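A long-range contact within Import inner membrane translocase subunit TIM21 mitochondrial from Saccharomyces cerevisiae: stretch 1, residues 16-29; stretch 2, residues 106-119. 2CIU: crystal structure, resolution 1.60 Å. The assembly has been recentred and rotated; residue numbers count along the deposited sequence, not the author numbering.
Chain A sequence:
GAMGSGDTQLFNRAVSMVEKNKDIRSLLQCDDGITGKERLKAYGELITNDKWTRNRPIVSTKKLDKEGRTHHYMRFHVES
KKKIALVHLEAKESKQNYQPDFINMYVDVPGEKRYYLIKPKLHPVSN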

ATOM      1  N   SER A  16      -7.512   3.043  -1.505  1.00 17.11           N
ATOM      2  CA  SER A  16      -8.206   4.084  -2.249  1.00 17.48           C
ATOM      3  C   SER A  16      -7.214   5.086  -2.820  1.00 16.89           C
ATOM      4  O   SER A  16      -7.373   5.555  -3.947  1.00 19.78           O
ATOM      5  CB  SER A  16      -9.232   4.779  -1.357  1.00 20.96           C
ATOM      6  OG  SER A  16     -10.265   3.870  -1.023  1.00 30.52           O
ATOM      7  N   MET A  17      -6.172   5.408  -2.056  1.00 14.09           N
ATOM      8  CA  MET A  17      -5.147   6.333  -2.525  1.00 16.41           C
ATOM      9  C   MET A  17      -4.399   5.761  -3.724  1.00 16.83           C
ATOM     10  O   MET A  17      -4.098   6.463  -4.685  1.00 18.09           O
ATOM     11  CB  MET A  17      -4.121   6.596  -1.432  1.00 23.87           C
ATOM     12  CG  MET A  17      -4.623   7.337  -0.232  1.00 28.47           C
ATOM     13  SD  MET A  17      -3.285   7.368   0.976  1.00 35.22           S
ATOM     14  CE  MET A  17      -2.037   8.125   0.014  1.00 17.11           C
ATOM     15  N   VAL A  18      -4.069   4.479  -3.641  1.00 16.40           N
ATOM     16  CA  VAL A  18      -3.345   3.808  -4.703  1.00 16.50           C
ATOM     17  C   VAL A  18      -4.145   3.768  -5.997  1.00 15.67           C
ATOM     18  O   VAL A  18      -3.636   4.083  -7.071  1.00 17.67           O
ATOM     19  CB  VAL A  18      -3.007   2.367  -4.279  1.00 15.24           C
ATOM     20  CG1 VAL A  18      -2.307   1.627  -5.417  1.00 17.31           C
ATOM     21  CG2 VAL A  18      -2.150   2.399  -3.021  1.00 15.55           C
ATOM     22  N   GLU A  19      -5.403   3.373  -5.867  1.00 17.28           N
ATOM     23  CA  GLU A  19      -6.306   3.239  -7.002  1.00 23.90           C
ATOM     24  C   GLU A  19      -6.556   4.543  -7.745  1.00 23.61           C
ATOM     25  O   GLU A  19      -6.730   4.545  -8.965  1.00 20.85           O
ATOM     26  CB  GLU A  19      -7.634   2.660  -6.519  1.00 23.27           C
ATOM     27  CG  GLU A  19      -8.697   2.531  -7.584  1.00 32.38           C
ATOM     28  CD  GLU A  19     -10.005   2.072  -7.001  1.00 24.43           C
ATOM     29  OE1 GLU A  19     -10.521   2.762  -6.095  1.00 29.76           O
ATOM     30  OE2 GLU A  19     -10.516   1.023  -7.443  1.00 39.53           O
ATOM     31  N   LYS A  20      -6.571   5.653  -7.015  1.00 24.31           N
ATOM     32  CA  LYS A  20      -6.828   6.953  -7.631  1.00 24.90           C
ATOM     33  C   LYS A  20      -5.577   7.641  -8.158  1.00 23.38           C
ATOM     34  O   LYS A  20      -5.658   8.690  -8.795  1.00 27.38           O
ATOM     35  CB  LYS A  20      -7.534   7.880  -6.634  1.00 24.52           C
ATOM     36  N   ASN A  21      -4.411   7.051  -7.913  1.00 17.97           N
ATOM     37  CA  ASN A  21      -3.172   7.665  -8.364  1.00 18.90           C
ATOM     38  C   ASN A  21      -2.885   7.375  -9.832  1.00 22.08           C
ATOM     39  O   ASN A  21      -2.636   6.229 -10.208  1.00 19.00           O
ATOM     40  CB  ASN A  21      -2.004   7.184  -7.498  1.00 19.81           C
ATOM     41  CG  ASN A  21      -0.709   7.866  -7.851  1.00 22.34           C
ATOM     42  OD1 ASN A  21      -0.107   7.586  -8.884  1.00 23.19           O
ATOM     43  ND2 ASN A  21      -0.276   8.786  -6.993  1.00 32.50           N
ATOM     44  N   LYS A  22      -2.912   8.421 -10.656  1.00 22.79           N
ATOM     45  CA  LYS A  22      -2.661   8.279 -12.087  1.00 22.09           C
ATOM     46  C   LYS A  22      -1.363   7.558 -12.438  1.00 21.64           C
ATOM     47  O   LYS A  22      -1.345   6.691 -13.317  1.00 20.60           O
ATOM     48  CB  LYS A  22      -2.670   9.656 -12.764  1.00 25.46           C
ATOM     49  N   ASP A  23      -0.274   7.917 -11.766  1.00 21.81           N
ATOM     50  CA  ASP A  23       1.009   7.277 -12.043  1.00 18.71           C
ATOM     51  C   ASP A  23       0.979   5.787 -11.738  1.00 15.80           C
ATOM     52  O   ASP A  23       1.514   4.990 -12.504  1.00 19.41           O
ATOM     53  CB  ASP A  23       2.135   7.931 -11.235  1.00 21.23           C
ATOM     54  CG  ASP A  23       2.549   9.283 -11.791  1.00 31.04           C
ATOM     55  OD1 ASP A  23       2.562   9.444 -13.030  1.00 34.56           O
ATOM     56  OD2 ASP A  23       2.882  10.181 -10.991  1.00 30.33           O
ATOM     57  N   ILE A  24       0.361   5.415 -10.621  1.00 17.65           N
ATOM     58  CA  ILE A  24       0.279   4.005 -10.243  1.00 16.11           C
ATOM     59  C   ILE A  24      -0.578   3.238 -11.246  1.00 17.19           C
ATOM     60  O   ILE A  24      -0.236   2.116 -11.642  1.00 14.21           O
ATOM     61  CB  ILE A  24      -0.321   3.816  -8.830  1.00 18.77           C
ATOM     62  CG1 ILE A  24       0.579   4.476  -7.778  1.00 18.96           C
ATOM     63  CG2 ILE A  24      -0.471   2.327  -8.531  1.00 17.88           C
ATOM     64  CD1 ILE A  24       1.976   3.915  -7.753  1.00 19.45           C
ATOM     65  N   ARG A  25      -1.686   3.842 -11.667  1.00 17.96           N
ATOM     66  CA  ARG A  25      -2.545   3.175 -12.639  1.00 19.33           C
ATOM     67  C   ARG A  25      -1.762   2.927 -13.924  1.00 15.40           C
ATOM     68  O   ARG A  25      -1.952   1.916 -14.589  1.00 15.41           O
ATOM     69  CB  ARG A  25      -3.790   4.015 -12.936  1.00 17.48           C
ATOM     70  CG  ARG A  25      -4.738   4.157 -11.757  1.00 16.88           C
ATOM     71  CD  ARG A  25      -6.074   4.768 -12.192  1.00 20.36           C
ATOM     72  NE  ARG A  25      -6.863   3.827 -12.982  1.00 18.95           N
ATOM     73  CZ  ARG A  25      -7.639   2.879 -12.468  1.00 16.80           C
ATOM     74  NH1 ARG A  25      -7.745   2.736 -11.154  1.00 18.91           N
ATOM     75  NH2 ARG A  25      -8.311   2.063 -13.272  1.00 15.35           N
ATOM     76  N   SER A  26      -0.869   3.852 -14.264  1.00 19.27           N
ATOM     77  CA  SER A  26      -0.056   3.707 -15.459  1.00 19.57           C
ATOM     78  C   SER A  26       0.943   2.567 -15.278  1.00 18.91           C
ATOM     79  O   SER A  26       1.173   1.790 -16.201  1.00 18.03           O
ATOM     80  CB  SER A  26       0.686   5.013 -15.756  1.00 25.13           C
ATOM     81  OG  SER A  26       1.455   4.901 -16.939  1.00 33.57           O
ATOM     82  N   LEU A  27       1.540   2.473 -14.089  1.00 17.19           N
ATOM     83  CA  LEU A  27       2.494   1.403 -13.818  1.00 15.07           C
ATOM     84  C   LEU A  27       1.805   0.044 -13.872  1.00 14.61           C
ATOM     85  O   LEU A  27       2.410  -0.957 -14.251  1.00 16.45           O
ATOM     86  CB  LEU A  27       3.148   1.593 -12.437  1.00 16.61           C
ATOM     87  CG  LEU A  27       4.003   2.853 -12.246  1.00 18.36           C
ATOM     88  CD1 LEU A  27       4.565   2.873 -10.818  1.00 18.94           C
ATOM     89  CD2 LEU A  27       5.126   2.878 -13.263  1.00 19.92           C
ATOM     90  N   LEU A  28       0.530   0.010 -13.495  1.00 15.47           N
ATOM     91  CA  LEU A  28      -0.236  -1.231 -13.509  1.00 15.52           C
ATOM     92  C   LEU A  28      -0.787  -1.516 -14.903  1.00 14.90           C
ATOM     93  O   LEU A  28      -1.392  -2.558 -15.129  1.00 16.55           O
ATOM     94  CB  LEU A  28      -1.395  -1.150 -12.516  1.00 15.05           C
ATOM     95  CG  LEU A  28      -1.045  -1.228 -11.027  1.00 16.65           C
ATOM     96  CD1 LEU A  28      -2.270  -0.857 -10.202  1.00 16.83           C
ATOM     97  CD2 LEU A  28      -0.559  -2.630 -10.686  1.00 19.57           C
ATOM     98  N   GLN A  29      -0.554  -0.583 -15.819  1.00 15.68           N
ATOM     99  CA  GLN A  29      -1.012  -0.713 -17.195  1.00 18.16           C
ATOM    100  C   GLN A  29      -2.519  -0.942 -17.234  1.00 15.69           C
ATOM    101  O   GLN A  29      -3.011  -1.837 -17.930  1.00 16.13           O
ATOM    102  CB  GLN A  29      -0.269  -1.857 -17.887  1.00 18.94           C
ATOM    103  CG  GLN A  29       1.222  -1.573 -18.053  1.00 19.20           C
ATOM    104  CD  GLN A  29       1.972  -2.708 -18.709  1.00 22.82           C
ATOM    105  OE1 GLN A  29       1.462  -3.357 -19.625  1.00 27.98           O
ATOM    106  NE2 GLN A  29       3.205  -2.947 -18.258  1.00 24.15           N
ATOM    107  N   TYR A 106       4.676   3.048  -0.198  1.00 12.20           N
ATOM    108  CA  TYR A 106       5.216   2.900  -1.531  1.00 12.69           C
ATOM    109  C   TYR A 106       4.596   1.708  -2.230  1.00 14.01           C
ATOM    110  O   TYR A 106       3.952   0.853  -1.609  1.00 13.27           O
ATOM    111  CB  TYR A 106       6.756   2.810  -1.504  1.00 12.71           C
ATOM    112  CG  TYR A 106       7.341   1.590  -0.816  1.00 13.71           C
ATOM    113  CD1 TYR A 106       7.380   0.346  -1.454  1.00 14.55           C
ATOM    114  CD2 TYR A 106       7.857   1.687   0.476  1.00 15.57           C
ATOM    115  CE1 TYR A 106       7.922  -0.776  -0.818  1.00 13.35           C
ATOM    116  CE2 TYR A 106       8.397   0.578   1.120  1.00 11.75           C
ATOM    117  CZ  TYR A 106       8.427  -0.644   0.476  1.00 15.06           C
ATOM    118  OH  TYR A 106       8.928  -1.743   1.137  1.00 20.25           O
ATOM    119  N   VAL A 107       4.776   1.679  -3.541  1.00 12.15           N
ATOM    120  CA  VAL A 107       4.213   0.633  -4.365  1.00 12.58           C
ATOM    121  C   VAL A 107       5.266   0.053  -5.261  1.00 14.79           C
ATOM    122  O   VAL A 107       5.962   0.789  -5.958  1.00 13.57           O
ATOM    123  CB  VAL A 107       3.083   1.192  -5.254  1.00 12.18           C
ATOM    124  CG1 VAL A 107       2.483   0.072  -6.083  1.00 15.98           C
ATOM    125  CG2 VAL A 107       2.043   1.868  -4.390  1.00 12.37           C
ATOM    126  N   ASP A 108       5.381  -1.270  -5.232  1.00  9.75           N
ATOM    127  CA  ASP A 108       6.346  -1.977  -6.058  1.00 12.33           C
ATOM    128  C   ASP A 108       5.639  -2.764  -7.157  1.00 13.10           C
ATOM    129  O   ASP A 108       4.895  -3.696  -6.859  1.00 12.33           O
ATOM    130  CB  ASP A 108       7.155  -2.985  -5.230  1.00 10.59           C
ATOM    131  CG  ASP A 108       8.222  -2.331  -4.360  1.00 12.95           C
ATOM    132  OD1 ASP A 108       8.655  -1.202  -4.663  1.00 14.58           O
ATOM    133  OD2 ASP A 108       8.643  -2.982  -3.374  1.00 16.83           O
ATOM    134  N   VAL A 109       5.882  -2.391  -8.411  1.00 13.08           N
ATOM    135  CA  VAL A 109       5.321  -3.100  -9.561  1.00 14.42           C
ATOM    136  C   VAL A 109       6.530  -3.708 -10.269  1.00 15.38           C
ATOM    137  O   VAL A 109       7.512  -3.016 -10.536  1.00 17.20           O
ATOM    138  CB  VAL A 109       4.605  -2.148 -10.525  1.00 15.12           C
ATOM    139  CG1 VAL A 109       4.085  -2.938 -11.725  1.00 14.90           C
ATOM    140  CG2 VAL A 109       3.465  -1.431  -9.803  1.00 14.37           C
ATOM    141  N   PRO A 110       6.487  -5.011 -10.576  1.00 14.96           N
ATOM    142  CA  PRO A 110       7.650  -5.605 -11.244  1.00 19.66           C
ATOM    143  C   PRO A 110       8.107  -4.871 -12.498  1.00 22.23           C
ATOM    144  O   PRO A 110       7.299  -4.531 -13.369  1.00 21.22           O
ATOM    145  CB  PRO A 110       7.189  -7.032 -11.533  1.00 20.64           C
ATOM    146  CG  PRO A 110       6.281  -7.317 -10.393  1.00 17.62           C
ATOM    147  CD  PRO A 110       5.472  -6.038 -10.280  1.00 18.43           C
ATOM    148  N   GLY A 111       9.413  -4.625 -12.573  1.00 20.15           N
ATOM    149  CA  GLY A 111       9.979  -3.946 -13.723  1.00 21.40           C
ATOM    150  C   GLY A 111       9.870  -2.437 -13.677  1.00 21.67           C
ATOM    151  O   GLY A 111      10.287  -1.754 -14.613  1.00 23.44           O
ATOM    152  N   GLU A 112       9.307  -1.912 -12.596  1.00 18.08           N
ATOM    153  CA  GLU A 112       9.158  -0.474 -12.445  1.00 17.06           C
ATOM    154  C   GLU A 112       9.886   0.002 -11.201  1.00 16.12           C
ATOM    155  O   GLU A 112      10.091  -0.758 -10.258  1.00 19.66           O
ATOM    156  CB  GLU A 112       7.687  -0.091 -12.313  1.00 15.16           C
ATOM    157  CG  GLU A 112       6.778  -0.602 -13.441  1.00 16.68           C
ATOM    158  CD  GLU A 112       7.097   0.013 -14.790  1.00 25.08           C
ATOM    159  OE1 GLU A 112       7.511   1.192 -14.828  1.00 22.40           O
ATOM    160  OE2 GLU A 112       6.915  -0.682 -15.815  1.00 26.55           O
ATOM    161  N   LYS A 113      10.256   1.277 -11.194  1.00 17.33           N
ATOM    162  CA  LYS A 113      10.942   1.841 -10.048  1.00 17.65           C
ATOM    163  C   LYS A 113       9.949   1.951  -8.906  1.00 17.08           C
ATOM    164  O   LYS A 113       8.774   2.267  -9.127  1.00 16.96           O
ATOM    165  CB  LYS A 113      11.486   3.231 -10.386  1.00 19.32           C
ATOM    166  CG  LYS A 113      12.258   3.878  -9.247  1.00 20.73           C
ATOM    167  CD  LYS A 113      12.955   5.141  -9.717  1.00 25.58           C
ATOM    168  CE  LYS A 113      13.848   5.704  -8.621  1.00 25.84           C
ATOM    169  NZ  LYS A 113      14.583   6.917  -9.080  1.00 29.72           N
ATOM    170  N   ARG A 114      10.412   1.676  -7.688  1.00 14.85           N
ATOM    171  CA  ARG A 114       9.553   1.780  -6.520  1.00 14.67           C
ATOM    172  C   ARG A 114       8.949   3.177  -6.506  1.00 15.93           C
ATOM    173  O   ARG A 114       9.664   4.174  -6.644  1.00 20.02           O
ATOM    174  CB  ARG A 114      10.368   1.543  -5.244  1.00 12.92           C
ATOM    175  CG  ARG A 114       9.634   1.865  -3.974  1.00 15.66           C
ATOM    176  CD  ARG A 114      10.408   1.312  -2.790  1.00 12.55           C
ATOM    177  NE  ARG A 114      10.433  -0.149  -2.807  1.00 13.61           N
ATOM    178  CZ  ARG A 114      11.120  -0.888  -1.940  1.00 13.34           C
ATOM    179  NH1 ARG A 114      11.850  -0.290  -1.001  1.00 13.75           N
ATOM    180  NH2 ARG A 114      11.052  -2.207  -1.992  1.00 14.58           N
ATOM    181  N   TYR A 115       7.632   3.250  -6.327  1.00 12.79           N
ATOM    182  CA  TYR A 115       6.926   4.518  -6.332  1.00 13.13           C
ATOM    183  C   TYR A 115       6.419   4.924  -4.957  1.00 15.04           C
ATOM    184  O   TYR A 115       5.604   4.228  -4.355  1.00 16.37           O
ATOM    185  CB  TYR A 115       5.744   4.431  -7.307  1.00 13.87           C
ATOM    186  CG  TYR A 115       5.116   5.755  -7.626  1.00 16.42           C
ATOM    187  CD1 TYR A 115       5.412   6.414  -8.819  1.00 21.39           C
ATOM    188  CD2 TYR A 115       4.242   6.365  -6.731  1.00 15.77           C
ATOM    189  CE1 TYR A 115       4.851   7.653  -9.107  1.00 22.01           C
ATOM    190  CE2 TYR A 115       3.673   7.601  -7.013  1.00 19.97           C
ATOM    191  CZ  TYR A 115       3.982   8.237  -8.199  1.00 21.30           C
ATOM    192  OH  TYR A 115       3.419   9.463  -8.464  1.00 22.28           O
ATOM    193  N   TYR A 116       6.897   6.057  -4.454  1.00 14.05           N
ATOM    194  CA  TYR A 116       6.454   6.522  -3.147  1.00 14.51           C
ATOM    195  C   TYR A 116       5.242   7.440  -3.207  1.00 17.79           C
ATOM    196  O   TYR A 116       5.274   8.491  -3.845  1.00 20.67           O
ATOM    197  CB  TYR A 116       7.596   7.256  -2.427  1.00 13.61           C
ATOM    198  CG  TYR A 116       8.607   6.325  -1.801  1.00 14.58           C
ATOM    199  CD1 TYR A 116       8.518   5.990  -0.451  1.00 15.44           C
ATOM    200  CD2 TYR A 116       9.617   5.740  -2.565  1.00 16.95           C
ATOM    201  CE1 TYR A 116       9.411   5.089   0.128  1.00 14.79           C
ATOM    202  CE2 TYR A 116      10.521   4.836  -1.995  1.00 20.18           C
ATOM    203  CZ  TYR A 116      10.404   4.516  -0.649  1.00 16.50           C
ATOM    204  OH  TYR A 116      11.260   3.597  -0.085  1.00 22.65           O
ATOM    205  N   LEU A 117       4.166   7.024  -2.558  1.00 14.24           N
ATOM    206  CA  LEU A 117       2.964   7.840  -2.471  1.00 14.94           C
ATOM    207  C   LEU A 117       3.167   8.790  -1.302  1.00 18.24           C
ATOM    208  O   LEU A 117       2.729   9.935  -1.327  1.00 18.88           O
ATOM    209  CB  LEU A 117       1.727   6.975  -2.226  1.00 19.16           C
ATOM    210  CG  LEU A 117       1.232   6.170  -3.430  1.00 20.96           C
ATOM    211  CD1 LEU A 117       0.073   5.270  -3.006  1.00 23.78           C
ATOM    212  CD2 LEU A 117       0.800   7.121  -4.535  1.00 28.01           C
ATOM    213  N   ILE A 118       3.837   8.298  -0.266  1.00 16.20           N
ATOM    214  CA  ILE A 118       4.112   9.112   0.905  1.00 17.54           C
ATOM    215  C   ILE A 118       5.565   8.895   1.271  1.00 18.23           C
ATOM    216  O   ILE A 118       5.961   7.792   1.646  1.00 15.65           O
ATOM    217  CB  ILE A 118       3.195   8.720   2.083  1.00 21.76           C
ATOM    218  CG1 ILE A 118       1.743   9.032   1.700  1.00 25.03           C
ATOM    219  CG2 ILE A 118       3.604   9.474   3.349  1.00 21.41           C
ATOM    220  CD1 ILE A 118       0.720   8.647   2.724  1.00 30.43           C
ATOM    221  N   LYS A 119       6.364   9.946   1.113  1.00 20.07           N
ATOM    222  CA  LYS A 119       7.781   9.871   1.439  1.00 25.91           C
ATOM    223  C   LYS A 119       7.967  10.258   2.891  1.00 24.18           C
ATOM    224  O   LYS A 119       7.456  11.283   3.345  1.00 24.28           O
ATOM    225  CB  LYS A 119       8.591  10.803   0.539  1.00 27.61           C
ATOM    226  CG  LYS A 119       8.779  10.276  -0.871  1.00 35.22           C
ATOM    227  CD  LYS A 119       9.616  11.233  -1.700  1.00 39.78           C
ATOM    228  CE  LYS A 119       9.848  10.692  -3.098  1.00 38.29           C
ATOM    229  NZ  LYS A 119      10.700  11.608  -3.910  1.00 43.90           N
TER
HETATM  230  O   HOH W   1       4.349  -1.551 -16.045  1.00 26.83           O

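Two helical segments, the end of one helix and the whole of the next, pack through apolar side chains against one side of a pair of β strands, and a single direct hydrogen bond and a bridging water add polar links near its margins. The pairing is established by reciprocal backbone bonds, Val107 N to Tyr115 O at 2.8 Å and Tyr115 N to Val107 O at 3.0 Å. Between its strands, a type II turn from Val109 to Glu112 is closed by Glu112 N to Val109 O at 2.9 Å. Side chains alternate along the strands, with Val107 and Tyr115 pointing toward the helices and Tyr106, Asp108 and Tyr116 away; Val109 and Leu117, next to them, also point toward the helices.

The helical stretch bends at Asn21, whose OD1 accepts from Ile24 N at 2.8 Å and caps the second helix. The same side chain also meets the strand stretch, its ND2 lying 3.2 Å from Leu117 CD2, a packing contact because a methyl group offers no acceptor.

Ile24 CD1 is central, 3.9 Å from Val107 CB and 3.5 Å from Tyr115 CD2. In the first helix, Val18 CG2 reaches Leu117 CD1 at 3.6 Å, and Met17 CE meets Ile118 CD1 at 3.9 Å. Leu27, with the largest covered area of any residue here, packs its CB 4.0 Å from Val109 CG2 and its CD1 4.0 Å from Tyr115 CB.

Tyr115 combines both kinds of chemistry: its ring is approached obliquely by Ile24 and Leu27, while its OH donates to Asp23 OD2 at 2.7 Å, a short bond to a carboxylate acceptor. At the turn end, water 1 donates to Leu27 O and Glu112 OE2, each 2.7 Å from its oxygen, and accepts from Gln29 NE2 at 2.9 Å. This water thus links the helix terminus to the turn, and the whole contact buries 661 Å² summed over both sides.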